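Local structure of ESAT-6/WXG100 secretion system protein (Streptococcus gallolyticus, 7JQE) at the interface of chains A and B. The protein is EsaA, a membrane subunit of the bacterial type VIIb secretion system, whose elongated extracellular region probably pairs with a second copy and supports protein export. Residues are numbered along the deposited sequence; one frame, centred on the assembly and turned at random. Chains: chain A/B, ESAT-6/WXG100 secretion system protein.

Contact 1: the interface of chains A and B. Residues chain A 220, 395, 398, 402; chain B 398-399, 402.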
loop_
_atom_site.group_PDB
_atom_site.type_symbol
_atom_site.label_atom_id
_atom_site.label_comp_id
_atom_site.label_asym_id
_atom_site.label_seq_id
_atom_site.Cartn_x
_atom_site.Cartn_y
_atom_site.Cartn_z
HETATM N N MSE A 220 -9.407 8.435 -26.951
HETATM C CA MSE A 220 -8.315 9.320 -27.345
HETATM C C MSE A 220 -6.953 8.630 -27.279
HETATM O O MSE A 220 -5.923 9.266 -27.494
HETATM C CB MSE A 220 -8.299 10.566 -26.457
HETATM C CG MSE A 220 -9.666 11.189 -26.244
HETATM SE SE MSE A 220 -9.692 12.533 -24.818
HETATM C CE MSE A 220 -8.532 13.883 -25.617
ATOM N N THR A 395 -8.847 19.494 -31.930
ATOM C CA THR A 395 -7.991 19.453 -30.754
ATOM C C THR A 395 -8.618 20.129 -29.538
ATOM O O THR A 395 -7.908 20.436 -28.574
ATOM C CB THR A 395 -6.646 20.100 -31.075
ATOM O OG1 THR A 395 -6.858 21.466 -31.458
ATOM C CG2 THR A 395 -5.958 19.356 -32.212
ATOM N N ASP A 398 -8.525 17.554 -26.577
ATOM C CA ASP A 398 -7.120 17.389 -26.217
ATOM C C ASP A 398 -6.617 18.583 -25.411
ATOM O O ASP A 398 -6.005 18.418 -24.349
ATOM C CB ASP A 398 -6.279 17.193 -27.482
ATOM C CG ASP A 398 -6.396 15.785 -28.059
ATOM O OD1 ASP A 398 -7.527 15.299 -28.268
ATOM O OD2 ASP A 398 -5.345 15.164 -28.319
ATOM N N VAL A 402 -5.707 18.533 -21.145
ATOM C CA VAL A 402 -4.378 18.828 -20.622
ATOM C C VAL A 402 -4.422 20.002 -19.648
ATOM O O VAL A 402 -3.864 19.934 -18.546
ATOM C CB VAL A 402 -3.399 19.085 -21.779
ATOM C CG1 VAL A 402 -2.178 19.842 -21.287
ATOM C CG2 VAL A 402 -2.991 17.765 -22.414
ATOM N N ASP B 398 0.342 19.211 -26.796
ATOM C CA ASP B 398 -0.922 18.742 -26.235
ATOM C C ASP B 398 -1.412 17.492 -26.960
ATOM O O ASP B 398 -1.764 16.490 -26.327
ATOM C CB ASP B 398 -1.967 19.859 -26.307
ATOM C CG ASP B 398 -1.774 20.922 -25.229
ATOM O OD1 ASP B 398 -0.653 21.452 -25.084
ATOM O OD2 ASP B 398 -2.757 21.240 -24.530
ATOM N N VAL B 399 -1.432 17.531 -28.295
ATOM C CA VAL B 399 -1.954 16.408 -29.071
ATOM C C VAL B 399 -1.080 15.174 -28.891
ATOM O O VAL B 399 -1.581 14.045 -28.826
ATOM C CB VAL B 399 -2.078 16.801 -30.557
ATOM C CG1 VAL B 399 -2.048 15.566 -31.449
ATOM C CG2 VAL B 399 -3.362 17.584 -30.791
ATOM N N VAL B 402 -1.413 13.459 -25.298
ATOM C CA VAL B 402 -2.635 12.682 -25.123
ATOM C C VAL B 402 -2.558 11.362 -25.885
ATOM O O VAL B 402 -2.864 10.296 -25.338
ATOM C CB VAL B 402 -3.856 13.514 -25.547
ATOM C CG1 VAL B 402 -5.045 12.612 -25.827
ATOM C CG2 VAL B 402 -4.195 14.525 -24.462
HETATM O O HOH W 1 -4.366 13.126 -29.266
#
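Carboxylate oxygen OD2 of A:Asp398 is laid against the side of B:Val402 and also meets a water that bridges the two chains. Water 1 lies 2.5 Å from A:Asp398 OD2, a rather short separation, and 3.0 Å from the backbone carbonyl O of B:Val399. The two directions open to about 94° at the water, so the bridge is bent. No direct polar bond joins the chains here; the polar link runs through water, which lets an acidic group lie beside hydrocarbon. The same OD2 is 3.6 Å from CB of B:Val402 and touches its CG1 as well, with the two side chains passing at a slant. The aspartate CG is anti to its own carbonyl carbon (chi1 -77°), which leads the carboxylate out from the first turn of helix 396-427 and towards the partner. The helix start could help to offset a negative charge on this carboxylate, if it carries one.

Apolar groups flank this oxygen. On one flank, methyl CG2 of A:Thr395, just ahead of the helix, meets CG2 of B:Val399 at 3.5 Å, the two side chains crossing at about a right angle. The threonine hydroxyl OG1 is tucked between backbone N and carbonyl carbon (chi1 60°), a rotamer that gives the methyl rather than the hydroxyl to the partner. On another flank the terminal CE of A:Met220, a selenomethionine, reaches CG1 of B:Val402 at 3.7 Å after its chain bends at the last torsion; it adds little buried surface. Near the two-fold axis, A:Val402 and B:Val402 touch through their CG2 methyls, 4.0 Å apart. The aspartate-valine pairing recurs with the chains exchanged, A:Val402 CB lying against B:Asp398 OD2.

By setting the starts of the two long helices side by side, this small, mostly apolar patch with its water bridge probably helps to hold the extracellular regions of two EsaA copies together.

Contact 2: the interface of chains A and B. Residues chain A 176, 459-461, 463-464; chain B 179-183.
A:Asp464 presents its carboxylate to the backbone turn B:Ile180 to B:Ser183, while A:Asp461 comes to the same turn with its backbone N-H. The interface thus illustrates how a helix start can hold a partner's loop through main-chain groups. In A:Asp464, CG is anti to the carbonyl carbon (chi1 -79°), which swings the acid off the first turn of helix 462-491 and over the loop. Its OD2 accepts a hydrogen bond from B:Ser183 N at 3.1 Å, the donor standing above the carboxylate plane, 38° out of it. The N-H of B:Glu182 adds weak bonds to both carboxylate oxygens, and B:Ser183 OG another weak one to OD2.

B:Glu182 is wedged against both aspartates by its aliphatic stem. Its CB lies 3.7 Å from CG of A:Asp461 and also borders OD1 of A:Asp464. The glutamate and A:Asp461 carboxylate planes are turned 43° from each other. A bend at the second torsion carries the glutamate towards A:Leu463, whose CD2 rests 3.9 Å from B:Glu182 CG. The carboxylate ends stay apart, with A:Asp461 OD2 and B:Glu182 OE1 separated by 5.4 Å; if both are ionised, their proximity might raise their proton affinities. At the far edge A:Leu176 CD2 reaches B:Ile180 CG2 at 4.1 Å.

B:Ser183 OG ties the loop to the residue that caps the helix, accepting a nearly straight bond from A:Asp461 N at 2.6 Å. The cap itself closes within chain A: A:Asp461 OD2 takes the N-H of A:Leu463 at 3.0 Å on its anti side, somewhat out of the carboxylate plane.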
loop_
_atom_site.group_PDB
_atom_site.type_symbol
_atom_site.label_atom_id
_atom_site.label_comp_id
_atom_site.label_asym_id
_atom_site.label_seq_id
_atom_site.Cartn_x
_atom_site.Cartn_y
_atom_site.Cartn_z
ATOM N N LEU A 176 0.996 -25.368 27.736
ATOM C CA LEU A 176 1.800 -24.159 27.586
ATOM C C LEU A 176 0.946 -22.993 27.105
ATOM O O LEU A 176 1.105 -21.862 27.580
ATOM C CB LEU A 176 2.961 -24.415 26.625
ATOM C CG LEU A 176 3.959 -23.271 26.449
ATOM C CD1 LEU A 176 4.650 -22.942 27.771
ATOM C CD2 LEU A 176 4.975 -23.603 25.361
ATOM N N ASN A 459 1.756 -21.498 15.944
ATOM C CA ASN A 459 3.124 -21.020 15.798
ATOM C C ASN A 459 3.933 -21.116 17.084
ATOM O O ASN A 459 5.115 -20.754 17.073
ATOM C CB ASN A 459 3.122 -19.581 15.289
ATOM C CG ASN A 459 2.529 -19.461 13.901
ATOM O OD1 ASN A 459 1.936 -18.442 13.553
ATOM N ND2 ASN A 459 2.675 -20.514 13.104
ATOM N N ILE A 460 3.338 -21.580 18.183
ATOM C CA ILE A 460 4.113 -21.854 19.388
ATOM C C ILE A 460 5.204 -22.857 19.039
ATOM O O ILE A 460 4.919 -23.980 18.604
ATOM C CB ILE A 460 3.205 -22.368 20.509
ATOM C CG1 ILE A 460 2.153 -21.316 20.871
ATOM C CG2 ILE A 460 4.025 -22.748 21.729
ATOM C CD1 ILE A 460 1.341 -21.672 22.097
ATOM N N ASP A 461 6.459 -22.457 19.226
ATOM C CA ASP A 461 7.574 -23.240 18.709
ATOM C C ASP A 461 7.595 -24.638 19.319
ATOM O O ASP A 461 7.263 -24.836 20.490
ATOM C CB ASP A 461 8.896 -22.526 18.987
ATOM C CG ASP A 461 10.010 -22.991 18.071
ATOM O OD1 ASP A 461 10.169 -22.399 16.983
ATOM O OD2 ASP A 461 10.725 -23.950 18.434
ATOM N N LEU A 463 10.246 -26.447 19.968
ATOM C CA LEU A 463 11.300 -26.586 20.966
ATOM C C LEU A 463 10.819 -26.133 22.338
ATOM O O LEU A 463 11.178 -26.732 23.359
ATOM C CB LEU A 463 12.537 -25.795 20.535
ATOM C CG LEU A 463 13.753 -25.832 21.463
ATOM C CD1 LEU A 463 14.190 -27.265 21.747
ATOM C CD2 LEU A 463 14.901 -25.027 20.871
ATOM N N ASP A 464 10.008 -25.072 22.384
ATOM C CA ASP A 464 9.452 -24.625 23.657
ATOM C C ASP A 464 8.548 -25.689 24.261
ATOM O O ASP A 464 8.579 -25.924 25.475
ATOM C CB ASP A 464 8.688 -23.315 23.470
ATOM C CG ASP A 464 9.608 -22.107 23.383
ATOM O OD1 ASP A 464 10.830 -22.266 23.596
ATOM O OD2 ASP A 464 9.109 -20.995 23.101
ATOM N N GLN B 179 9.882 -19.522 29.266
ATOM C CA GLN B 179 9.125 -20.698 28.856
ATOM C C GLN B 179 8.701 -20.638 27.394
ATOM O O GLN B 179 8.372 -21.680 26.818
ATOM C CB GLN B 179 7.890 -20.864 29.744
ATOM C CG GLN B 179 8.194 -20.882 31.237
ATOM C CD GLN B 179 8.991 -22.101 31.658
ATOM O OE1 GLN B 179 8.487 -23.224 31.639
ATOM N NE2 GLN B 179 10.247 -21.885 32.033
ATOM N N ILE B 180 8.681 -19.451 26.788
ATOM C CA ILE B 180 8.351 -19.312 25.372
ATOM C C ILE B 180 9.470 -18.546 24.678
ATOM O O ILE B 180 9.221 -17.636 23.878
ATOM C CB ILE B 180 6.989 -18.622 25.171
ATOM C CG1 ILE B 180 6.896 -17.348 26.011
ATOM C CG2 ILE B 180 5.850 -19.571 25.508
ATOM C CD1 ILE B 180 5.665 -16.521 25.710
ATOM N N GLN B 181 10.712 -18.928 24.975
ATOM C CA GLN B 181 11.869 -18.209 24.454
ATOM C C GLN B 181 11.878 -18.187 22.928
ATOM O O GLN B 181 12.131 -17.144 22.317
ATOM C CB GLN B 181 13.145 -18.852 24.993
ATOM C CG GLN B 181 14.291 -17.891 25.223
ATOM C CD GLN B 181 15.384 -18.508 26.070
ATOM O OE1 GLN B 181 15.238 -19.624 26.572
ATOM N NE2 GLN B 181 16.485 -17.784 26.239
ATOM N N GLU B 182 11.600 -19.330 22.295
ATOM C CA GLU B 182 11.692 -19.434 20.843
ATOM C C GLU B 182 10.451 -18.894 20.144
ATOM O O GLU B 182 10.542 -18.436 18.998
ATOM C CB GLU B 182 11.915 -20.890 20.431
ATOM C CG GLU B 182 13.059 -21.585 21.156
ATOM C CD GLU B 182 14.420 -21.106 20.694
ATOM O OE1 GLU B 182 14.479 -20.348 19.703
ATOM O OE2 GLU B 182 15.434 -21.489 21.317
ATOM N N SER B 183 9.292 -18.942 20.806
ATOM C CA SER B 183 8.055 -18.530 20.151
ATOM C C SER B 183 7.993 -17.020 19.945
ATOM O O SER B 183 7.399 -16.559 18.964
ATOM C CB SER B 183 6.852 -19.016 20.956
ATOM O OG SER B 183 6.710 -20.421 20.839
#

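The C-alpha centres of contact 1 and contact 2 are about 63 Å apart, and the two share no residue. Each uses the start of a long helix, 396-427 in contact 1 and 462-491 in contact 2, but their chemistry differs: water and methyl groups in the former, direct bonds to a loop after helix 169-179 in the latter. Since the whole interface is two-fold symmetric, each contact has a twin with the chains exchanged. Contacts spread this far along an elongated pair would restrain both copies in a parallel, side-by-side alignment, consistent with a dimeric extracellular region of EsaA.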